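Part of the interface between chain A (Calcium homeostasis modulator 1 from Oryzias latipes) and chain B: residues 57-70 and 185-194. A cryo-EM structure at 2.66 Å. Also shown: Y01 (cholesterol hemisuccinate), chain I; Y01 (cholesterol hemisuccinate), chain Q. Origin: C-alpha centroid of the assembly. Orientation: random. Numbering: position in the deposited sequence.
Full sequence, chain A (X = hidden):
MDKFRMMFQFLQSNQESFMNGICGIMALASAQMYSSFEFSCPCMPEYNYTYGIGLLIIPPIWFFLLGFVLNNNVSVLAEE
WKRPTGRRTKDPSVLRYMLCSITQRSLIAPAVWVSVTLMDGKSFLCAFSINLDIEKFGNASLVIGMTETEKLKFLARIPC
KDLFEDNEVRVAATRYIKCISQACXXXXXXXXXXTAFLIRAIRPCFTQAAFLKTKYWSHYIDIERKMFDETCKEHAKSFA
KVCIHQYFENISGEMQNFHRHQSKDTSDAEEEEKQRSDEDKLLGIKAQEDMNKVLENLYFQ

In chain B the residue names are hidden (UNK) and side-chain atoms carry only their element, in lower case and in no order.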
# COMPACT_ATOMS: atom_id res chain seq x y z
N ILE A 57 28.40 24.02 6.82
CA ILE A 57 29.12 23.98 8.09
C ILE A 57 28.17 23.86 9.28
O ILE A 57 28.37 23.01 10.14
CB ILE A 57 30.03 25.22 8.24
CG1 ILE A 57 31.20 25.10 7.28
CG2 ILE A 57 30.52 25.39 9.64
CD1 ILE A 57 32.04 26.33 7.24
N ILE A 58 27.14 24.70 9.36
CA ILE A 58 26.29 24.80 10.54
C ILE A 58 25.39 23.57 10.76
O ILE A 58 25.34 23.10 11.90
CB ILE A 58 25.49 26.12 10.53
CG1 ILE A 58 26.42 27.31 10.64
CG2 ILE A 58 24.40 26.16 11.59
CD1 ILE A 58 27.22 27.31 11.87
N PRO A 59 24.69 23.00 9.77
CA PRO A 59 23.93 21.78 10.06
C PRO A 59 24.77 20.57 10.44
O PRO A 59 24.29 19.78 11.25
CB PRO A 59 23.14 21.55 8.77
CG PRO A 59 23.04 22.83 8.18
CD PRO A 59 24.30 23.50 8.44
N PRO A 60 26.01 20.37 9.93
CA PRO A 60 26.83 19.31 10.54
C PRO A 60 27.20 19.51 12.00
O PRO A 60 27.28 18.53 12.73
CB PRO A 60 28.07 19.29 9.65
CG PRO A 60 27.60 19.67 8.42
CD PRO A 60 26.62 20.71 8.63
N ILE A 61 27.43 20.75 12.44
CA ILE A 61 27.68 21.01 13.86
C ILE A 61 26.45 20.67 14.69
O ILE A 61 26.56 20.09 15.77
CB ILE A 61 28.10 22.48 14.05
CG1 ILE A 61 29.42 22.75 13.36
CG2 ILE A 61 28.23 22.83 15.50
CD1 ILE A 61 29.76 24.19 13.26
N TRP A 62 25.27 20.97 14.16
CA TRP A 62 24.05 20.68 14.88
C TRP A 62 23.74 19.19 14.93
O TRP A 62 23.30 18.69 15.96
CB TRP A 62 22.89 21.46 14.26
CG TRP A 62 21.63 21.13 14.91
CD1 TRP A 62 21.23 21.46 16.15
CD2 TRP A 62 20.64 20.28 14.38
NE1 TRP A 62 20.01 20.90 16.41
CE2 TRP A 62 19.64 20.16 15.33
CE3 TRP A 62 20.51 19.61 13.17
CZ2 TRP A 62 18.52 19.41 15.11
CZ3 TRP A 62 19.42 18.87 12.96
CH2 TRP A 62 18.44 18.77 13.92
N PHE A 63 23.98 18.46 13.84
CA PHE A 63 23.81 17.00 13.86
C PHE A 63 24.84 16.33 14.76
O PHE A 63 24.57 15.25 15.29
CB PHE A 63 23.91 16.41 12.45
CG PHE A 63 22.66 16.55 11.64
CD1 PHE A 63 21.54 15.83 11.97
CD2 PHE A 63 22.63 17.33 10.52
CE1 PHE A 63 20.41 15.94 11.22
CE2 PHE A 63 21.51 17.46 9.78
CZ PHE A 63 20.40 16.76 10.12
N PHE A 64 26.00 16.93 14.94
CA PHE A 64 27.01 16.39 15.84
C PHE A 64 26.59 16.54 17.29
O PHE A 64 26.71 15.61 18.09
CB PHE A 64 28.34 17.07 15.56
CG PHE A 64 29.46 16.59 16.40
CD1 PHE A 64 29.96 15.32 16.22
CD2 PHE A 64 30.05 17.41 17.32
CE1 PHE A 64 31.01 14.87 16.98
CE2 PHE A 64 31.10 16.96 18.08
CZ PHE A 64 31.58 15.69 17.90
N LEU A 65 26.10 17.73 17.66
CA LEU A 65 25.61 17.96 19.02
C LEU A 65 24.38 17.12 19.32
O LEU A 65 24.17 16.71 20.45
CB LEU A 65 25.26 19.42 19.22
CG LEU A 65 26.34 20.47 19.31
CD1 LEU A 65 25.65 21.79 19.36
CD2 LEU A 65 27.12 20.23 20.57
N LEU A 66 23.55 16.90 18.31
CA LEU A 66 22.36 16.09 18.48
C LEU A 66 22.71 14.63 18.72
O LEU A 66 21.95 13.91 19.36
CB LEU A 66 21.48 16.25 17.25
CG LEU A 66 20.08 15.68 17.26
CD1 LEU A 66 19.32 16.40 18.31
CD2 LEU A 66 19.48 15.90 15.92
N GLY A 67 23.86 14.18 18.23
CA GLY A 67 24.33 12.86 18.58
C GLY A 67 24.77 12.74 20.02
O GLY A 67 24.63 11.68 20.62
N PHE A 68 25.31 13.81 20.59
CA PHE A 68 25.64 13.81 22.01
C PHE A 68 24.41 13.93 22.90
O PHE A 68 24.39 13.37 23.99
CB PHE A 68 26.58 14.96 22.33
CG PHE A 68 27.97 14.75 21.88
CD1 PHE A 68 28.47 13.49 21.72
CD2 PHE A 68 28.77 15.82 21.57
CE1 PHE A 68 29.76 13.30 21.30
CE2 PHE A 68 30.06 15.62 21.14
CZ PHE A 68 30.55 14.35 21.01
N VAL A 69 23.39 14.66 22.46
CA VAL A 69 22.18 14.82 23.26
C VAL A 69 21.37 13.53 23.29
O VAL A 69 20.83 13.15 24.32
CB VAL A 69 21.38 16.02 22.73
CG1 VAL A 69 20.04 16.13 23.38
CG2 VAL A 69 22.14 17.28 22.98
N LEU A 70 21.30 12.83 22.17
CA LEU A 70 20.51 11.61 22.11
C LEU A 70 21.22 10.40 22.70
O LEU A 70 20.57 9.38 22.92
CB LEU A 70 20.12 11.30 20.67
CG LEU A 70 19.14 12.29 20.06
CD1 LEU A 70 18.86 11.94 18.62
CD2 LEU A 70 17.87 12.32 20.85
N UNK B 185 16.56 30.27 12.10
CA UNK B 185 16.14 28.92 12.42
C UNK B 185 17.28 28.00 12.76
O UNK B 185 17.14 27.14 13.62
N UNK B 186 18.42 28.15 12.09
CA UNK B 186 19.58 27.36 12.44
C UNK B 186 20.23 27.83 13.72
O UNK B 186 20.75 27.00 14.47
c UNK B 186 20.24 22.77 10.97
c UNK B 186 20.22 26.45 10.21
c UNK B 186 19.78 22.37 9.72
c UNK B 186 20.14 25.02 10.27
c UNK B 186 20.61 27.35 11.31
c UNK B 186 20.42 24.08 11.26
c UNK B 186 19.80 26.79 8.98
c UNK B 186 19.49 23.26 8.74
n UNK B 186 19.48 25.69 8.25
c UNK B 186 19.68 24.58 9.03
N UNK B 187 20.21 29.13 14.01
CA UNK B 187 20.72 29.59 15.29
C UNK B 187 19.80 29.20 16.43
O UNK B 187 20.28 28.95 17.54
c UNK B 187 23.69 29.85 13.02
c UNK B 187 22.01 31.58 14.35
c UNK B 187 20.94 31.09 15.29
s UNK B 187 23.61 30.80 14.53
N UNK B 188 18.50 29.15 16.18
CA UNK B 188 17.57 28.68 17.20
C UNK B 188 17.77 27.20 17.48
O UNK B 188 17.78 26.80 18.65
c UNK B 188 16.13 28.95 16.77
c UNK B 188 14.84 29.18 18.91
c UNK B 188 13.26 27.55 19.57
c UNK B 188 15.11 28.46 17.76
c UNK B 188 14.42 27.28 17.54
c UNK B 188 13.52 26.82 18.45
c UNK B 188 13.92 28.72 19.81
N UNK B 189 17.92 26.37 16.44
CA UNK B 189 18.16 24.95 16.64
C UNK B 189 19.46 24.69 17.37
O UNK B 189 19.54 23.78 18.19
c UNK B 189 16.20 22.86 15.47
c UNK B 189 16.94 23.81 14.59
c UNK B 189 18.20 24.21 15.31
c UNK B 189 17.33 23.15 13.32
N UNK B 190 20.46 25.50 17.10
CA UNK B 190 21.78 25.29 17.67
C UNK B 190 21.83 25.72 19.12
O UNK B 190 22.48 25.05 19.93
c UNK B 190 24.84 26.64 15.73
c UNK B 190 24.38 24.32 16.28
c UNK B 190 24.24 25.73 16.74
c UNK B 190 22.78 26.05 16.81
N UNK B 191 21.11 26.78 19.48
CA UNK B 191 21.05 27.20 20.88
C UNK B 191 20.19 26.26 21.71
O UNK B 191 20.48 26.03 22.88
c UNK B 191 20.51 28.61 21.00
s UNK B 191 20.84 31.33 20.86
c UNK B 191 21.46 29.68 20.52
c UNK B 191 19.51 31.46 19.67
N UNK B 192 19.11 25.73 21.14
CA UNK B 192 18.27 24.86 21.93
C UNK B 192 18.87 23.47 22.07
O UNK B 192 18.60 22.79 23.06
c UNK B 192 16.87 24.75 21.32
c UNK B 192 17.02 28.44 22.42
s UNK B 192 15.96 27.04 22.77
c UNK B 192 16.10 26.05 21.26
N UNK B 193 19.69 23.04 21.12
CA UNK B 193 20.36 21.76 21.25
C UNK B 193 21.56 21.86 22.18
O UNK B 193 21.87 20.91 22.89
c UNK B 193 20.76 21.24 19.87
c UNK B 193 21.22 19.82 19.93
o UNK B 193 19.61 21.27 19.03
N UNK B 194 22.22 23.01 22.21
CA UNK B 194 23.31 23.19 23.14
C UNK B 194 22.80 23.39 24.56
O UNK B 194 23.47 23.00 25.52
c UNK B 194 27.63 24.90 25.09
c UNK B 194 25.38 24.55 23.54
c UNK B 194 26.40 23.61 23.53
c UNK B 194 26.63 25.85 25.11
c UNK B 194 27.51 23.78 24.31
c UNK B 194 24.18 24.35 22.70
c UNK B 194 25.51 25.67 24.34
CAA Y01 I . 10.41 23.31 6.51
CBA Y01 I . 11.40 22.17 6.70
CAB Y01 I . 12.79 22.59 6.24
CAN Y01 I . 11.42 21.69 8.14
CAJ Y01 I . 12.54 20.74 8.51
CAO Y01 I . 12.53 20.38 9.98
CBB Y01 I . 13.78 20.76 10.81
CAC Y01 I . 14.40 22.03 10.25
CBE Y01 I . 13.45 20.93 12.30
CAP Y01 I . 11.99 21.36 12.57
CAQ Y01 I . 11.68 20.98 14.02
CBG Y01 I . 13.07 20.64 14.57
CBI Y01 I . 13.67 19.84 13.39
CAE Y01 I . 12.90 18.57 13.06
CAU Y01 I . 15.09 19.47 13.78
CAS Y01 I . 15.07 18.66 15.08
CBF Y01 I . 14.60 19.52 16.25
CBD Y01 I . 13.21 20.11 15.99
CAK Y01 I . 12.99 21.23 17.01
CAI Y01 I . 13.44 20.87 18.39
CAZ Y01 I . 14.07 19.74 18.70
CAV Y01 I . 14.24 19.30 20.14
CBH Y01 I . 14.64 18.81 17.63
CAD Y01 I . 13.83 17.51 17.61
CAT Y01 I . 16.11 18.52 18.03
CAR Y01 I . 16.21 17.95 19.45
CBC Y01 I . 15.66 18.90 20.48
OAW Y01 I . 15.73 18.28 21.81
CAY Y01 I . 15.35 17.01 22.01
OAG Y01 I . 14.30 16.53 21.67
CAM Y01 I . 16.41 16.23 22.72
CAL Y01 I . 16.14 15.66 24.09
CAX Y01 I . 15.71 14.20 24.12
OAH Y01 I . 14.53 13.92 23.86
OAF Y01 I . 16.58 13.35 24.41
CAA Y01 Q . 9.92 27.91 22.18
CBA Y01 Q . 11.17 27.46 22.92
CAB Y01 Q . 11.63 28.53 23.89
CAN Y01 Q . 10.93 26.13 23.63
CAJ Y01 Q . 12.04 25.64 24.52
CAO Y01 Q . 13.20 25.03 23.77
CBB Y01 Q . 14.24 24.30 24.63
CAC Y01 Q . 14.68 25.19 25.79
CBE Y01 Q . 13.73 22.90 25.04
CAP Y01 Q . 13.09 22.17 23.83
CAQ Y01 Q . 13.31 20.66 24.03
CBG Y01 Q . 13.80 20.56 25.46
CBI Y01 Q . 14.69 21.82 25.63
CAE Y01 Q . 15.96 21.75 24.77
CAU Y01 Q . 15.03 21.89 27.12
CAS Y01 Q . 15.73 20.62 27.61
CBF Y01 Q . 14.90 19.35 27.38
CBD Y01 Q . 14.43 19.25 25.92
CAK Y01 Q . 13.43 18.11 25.79
CAI Y01 Q . 13.81 16.89 26.57
CAZ Y01 Q . 14.84 16.83 27.41
CAV Y01 Q . 15.26 15.51 28.01
CBH Y01 Q . 15.63 18.06 27.82
CAD Y01 Q . 17.04 17.96 27.20
CAT Y01 Q . 15.74 18.05 29.36
CAR Y01 Q . 16.25 16.72 29.93
CBC Y01 Q . 15.36 15.58 29.52
OAW Y01 Q . 15.99 14.35 30.01
CAY Y01 Q . 15.25 13.25 30.18
OAG Y01 Q . 14.08 13.17 29.94
CAM Y01 Q . 16.06 12.13 30.76
CAL Y01 Q . 15.35 10.81 31.03
CAX Y01 Q . 15.20 9.90 29.82
OAH Y01 Q . 16.23 9.39 29.35
OAF Y01 Q . 14.06 9.72 29.36

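Position 185 has no side-chain atoms, and nothing here reaches the chain A stretch. It is glycine, G185(B), which has no side chain to pack in this contact. At 186 one carbon leads to fused five- and six-membered rings holding eight carbons and one nitrogen; P59(A) lies over one face of them, and their edge points toward the face of W62(A). Only tryptophan has such rings. P59(A) CG is 3.7 Å from the centroid of the six-membered ring of W186(B), a CH-pi contact suited to a broad, flat ring; the six-membered rings of W186(B) and W62(A) have centroids 5.9 Å apart and planes at 69°.

Position 187 carries an unbranched chain of two carbons, a sulfur and a carbon. Its CA-to-CB bond points away from the chain A stretch, yet the chain folds back to I58(A). This is methionine, flexible enough for M187(B) to bring CE within 4.0 Å of I58(A) CG2. At 188 one carbon bears a six-carbon ring, out of reach of the chain A stretch: phenylalanine. The ring edge of F188(B) instead meets the cholesterol hemisuccinate of chain Q, an apolar partner, with CZ 3.9 Å from CBA of that ligand.

At 189 four carbons fork at the second, and CB sits over the face of W62(A), 4.2 Å from the centroid of the five-membered ring. This is leucine; CD2 of L189(B) also lies 3.8 Å from CBF of the chain I sterol. Position 190 repeats the pattern, a knob among I58(A), I61(A), W62(A) and L65(A), and is leucine too. L190(B) CD1 is 3.8 Å from W62(A) CB; a compact forked side chain can touch all four.

Positions 191 and 192 each show two carbons, a sulfur and a carbon without branching, and neither touches the chain A stretch. Both are methionine. M191(B) points away onto the surface, where a flexible apolar chain is accommodated; the end of M192(B) leads away. At 193 one carbon carries an oxygen, near the indole nitrogen of W62(A), and a carbon, near L65(A): threonine. T193(B) OG1 accepts a hydrogen bond from W62(A) NE1 at 2.7 Å and donates one to L189(B) O at 2.6 Å, while CG2 packs 4.1 Å from L65(A) CB. One small residue thus meets polar and apolar needs. Position 194, one carbon and a six-carbon ring, has its CB 4.5 Å from L65(A) CD1. It is phenylalanine; F194(B) places an apolar ring on the surface at the contact's margin.

The helices run nearly parallel, 24° apart, with axes approaching to 9.7 Å. Knobs interlock from both sides: W62(A) enters chain B among W186(B), L189(B), L190(B) and T193(B), while L190(B) and T193(B) enter chain A. Apolar packing dominates, and the indole-to-hydroxyl bond satisfies the buried NE1 of W62(A).

Chain B (185-194) GWMFLLMMTF
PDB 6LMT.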